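Local coordinates for Udp-n-acetylglucosamine pyrophosphorylase (Trypanosoma brucei, PDB 4BQH), which probably catalyses the formation of UDP-N-acetylglucosamine and diphosphate from UTP and N-acetylglucosamine 1-phosphate, the single step from that sugar phosphate to the nucleotide sugar, at residues Gln189-Phe192 with Tyr197-Leu200. Sequence-based numbering, arbitrary orientation.
Sequences QRFF and YFGL
Phe198 drives the edge of its ring against one face of Phe192 in a T-shaped pair, with centroids 5.2 Å apart and planes at 80°. Its CE2 sits over the centre of the Phe192 ring, while Phe198 CD2 lies 3.9 Å from Phe192 CE2 near the rim. Phe191 meets the CZ end of the Phe198 ring: its CE2 comes within 3.3 Å of Phe198 CZ, a tight approach between rings inclined obliquely at 53°. Phe191 CG stands anti to its N (chi1 -175°), which carries the ring tip toward the loop; Phe198 CG lies beside its own N. Phenylalanine supplies flat apolar rings, one pair meeting edge to face and the other obliquely. The backbone of Tyr197 ties loop to helix, its N giving a nearly straight 2.8 Å hydrogen bond to Phe192 O. Tyr197 CD1 lies 3.9 Å from Phe192 CB, while Phe192 O sits above one face of the tyrosine ring, toward its rim; tyrosine suits this partly exposed place, pairing an apolar ring with a polar hydroxyl. Phe198 and Gly199, whose positive phi glycine adopts readily, centre a type I' turn closed by Leu200 N on Tyr197 O. The contact thus folds the loop back on helix 185-194. Phe198 and the buried, branched, apolar Leu200 also pack on helix 147-166, and Phe192 and Leu200 reach parallel strands 175-180 and 205-209 of the central sheet.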
loop_
_atom_site.group_PDB
_atom_site.type_symbol
_atom_site.label_atom_id
_atom_site.label_comp_id
_atom_site.label_asym_id
_atom_site.label_seq_id
_atom_site.Cartn_x
_atom_site.Cartn_y
_atom_site.Cartn_z
ATOM N N GLN A 189 -17.361 -3.795 -1.809
ATOM C CA GLN A 189 -18.248 -3.340 -0.719
ATOM C C GLN A 189 -19.125 -4.479 -0.231
ATOM O O GLN A 189 -19.316 -4.632 0.976
ATOM C CB GLN A 189 -19.107 -2.179 -1.176
ATOM C CG GLN A 189 -18.291 -0.934 -1.473
ATOM C CD GLN A 189 -19.129 0.305 -1.462
ATOM O OE1 GLN A 189 -19.867 0.548 -0.517
ATOM N NE2 GLN A 189 -19.036 1.089 -2.513
ATOM N N ARG A 190 -19.634 -5.279 -1.173
ATOM C CA ARG A 190 -20.443 -6.466 -0.835
ATOM C C ARG A 190 -19.698 -7.456 0.056
ATOM O O ARG A 190 -20.232 -7.945 1.044
ATOM C CB ARG A 190 -20.919 -7.175 -2.100
ATOM C CG ARG A 190 -22.198 -6.612 -2.680
ATOM C CD ARG A 190 -22.841 -7.675 -3.569
ATOM N NE ARG A 190 -24.100 -7.223 -4.156
ATOM C CZ ARG A 190 -25.297 -7.355 -3.586
ATOM N NH1 ARG A 190 -25.424 -7.921 -2.387
ATOM N NH2 ARG A 190 -26.372 -6.907 -4.216
ATOM N N PHE A 191 -18.464 -7.764 -0.312
ATOM C CA PHE A 191 -17.610 -8.650 0.483
ATOM C C PHE A 191 -17.439 -8.121 1.914
ATOM O O PHE A 191 -17.550 -8.882 2.859
ATOM C CB PHE A 191 -16.258 -8.804 -0.235
ATOM C CG PHE A 191 -15.305 -9.785 0.400
ATOM C CD1 PHE A 191 -15.523 -11.158 0.310
ATOM C CD2 PHE A 191 -14.144 -9.331 1.042
ATOM C CE1 PHE A 191 -14.619 -12.059 0.857
ATOM C CE2 PHE A 191 -13.237 -10.232 1.604
ATOM C CZ PHE A 191 -13.474 -11.599 1.511
ATOM N N PHE A 192 -17.158 -6.821 2.075
ATOM C CA PHE A 192 -17.030 -6.243 3.416
ATOM C C PHE A 192 -18.355 -6.368 4.182
ATOM O O PHE A 192 -18.368 -6.780 5.348
ATOM C CB PHE A 192 -16.572 -4.771 3.374
ATOM C CG PHE A 192 -15.066 -4.597 3.377
ATOM C CD1 PHE A 192 -14.315 -4.863 2.235
ATOM C CD2 PHE A 192 -14.402 -4.170 4.528
ATOM C CE1 PHE A 192 -12.918 -4.703 2.243
ATOM C CE2 PHE A 192 -13.017 -4.002 4.542
ATOM C CZ PHE A 192 -12.273 -4.283 3.403
ATOM N N TYR A 197 -17.707 -6.100 7.990
ATOM C CA TYR A 197 -16.511 -5.227 7.969
ATOM C C TYR A 197 -15.371 -5.777 8.801
ATOM O O TYR A 197 -14.541 -5.028 9.308
ATOM C CB TYR A 197 -16.864 -3.770 8.363
ATOM C CG TYR A 197 -17.997 -3.207 7.553
ATOM C CD1 TYR A 197 -17.775 -2.560 6.330
ATOM C CD2 TYR A 197 -19.313 -3.351 7.992
ATOM C CE1 TYR A 197 -18.843 -2.075 5.569
ATOM C CE2 TYR A 197 -20.370 -2.876 7.249
ATOM C CZ TYR A 197 -20.142 -2.246 6.047
ATOM O OH TYR A 197 -21.231 -1.764 5.355
ATOM N N PHE A 198 -15.332 -7.105 8.929
ATOM C CA PHE A 198 -14.254 -7.830 9.635
ATOM C C PHE A 198 -14.022 -7.315 11.050
ATOM O O PHE A 198 -12.905 -7.347 11.568
ATOM C CB PHE A 198 -12.961 -7.851 8.798
ATOM C CG PHE A 198 -13.175 -8.367 7.390
ATOM C CD1 PHE A 198 -13.371 -9.730 7.154
ATOM C CD2 PHE A 198 -13.230 -7.487 6.309
ATOM C CE1 PHE A 198 -13.589 -10.198 5.855
ATOM C CE2 PHE A 198 -13.443 -7.952 5.008
ATOM C CZ PHE A 198 -13.622 -9.311 4.792
ATOM N N GLY A 199 -15.106 -6.887 11.678
ATOM C CA GLY A 199 -15.053 -6.425 13.064
ATOM C C GLY A 199 -14.850 -4.925 13.230
ATOM O O GLY A 199 -14.934 -4.416 14.347
ATOM N N LEU A 200 -14.572 -4.221 12.127
ATOM C CA LEU A 200 -14.480 -2.757 12.138
ATOM C C LEU A 200 -15.860 -2.105 12.175
ATOM O O LEU A 200 -16.852 -2.723 11.809
ATOM C CB LEU A 200 -13.735 -2.235 10.899
ATOM C CG LEU A 200 -12.294 -2.731 10.746
ATOM C CD1 LEU A 200 -11.720 -2.223 9.430
ATOM C CD2 LEU A 200 -11.421 -2.268 11.898
#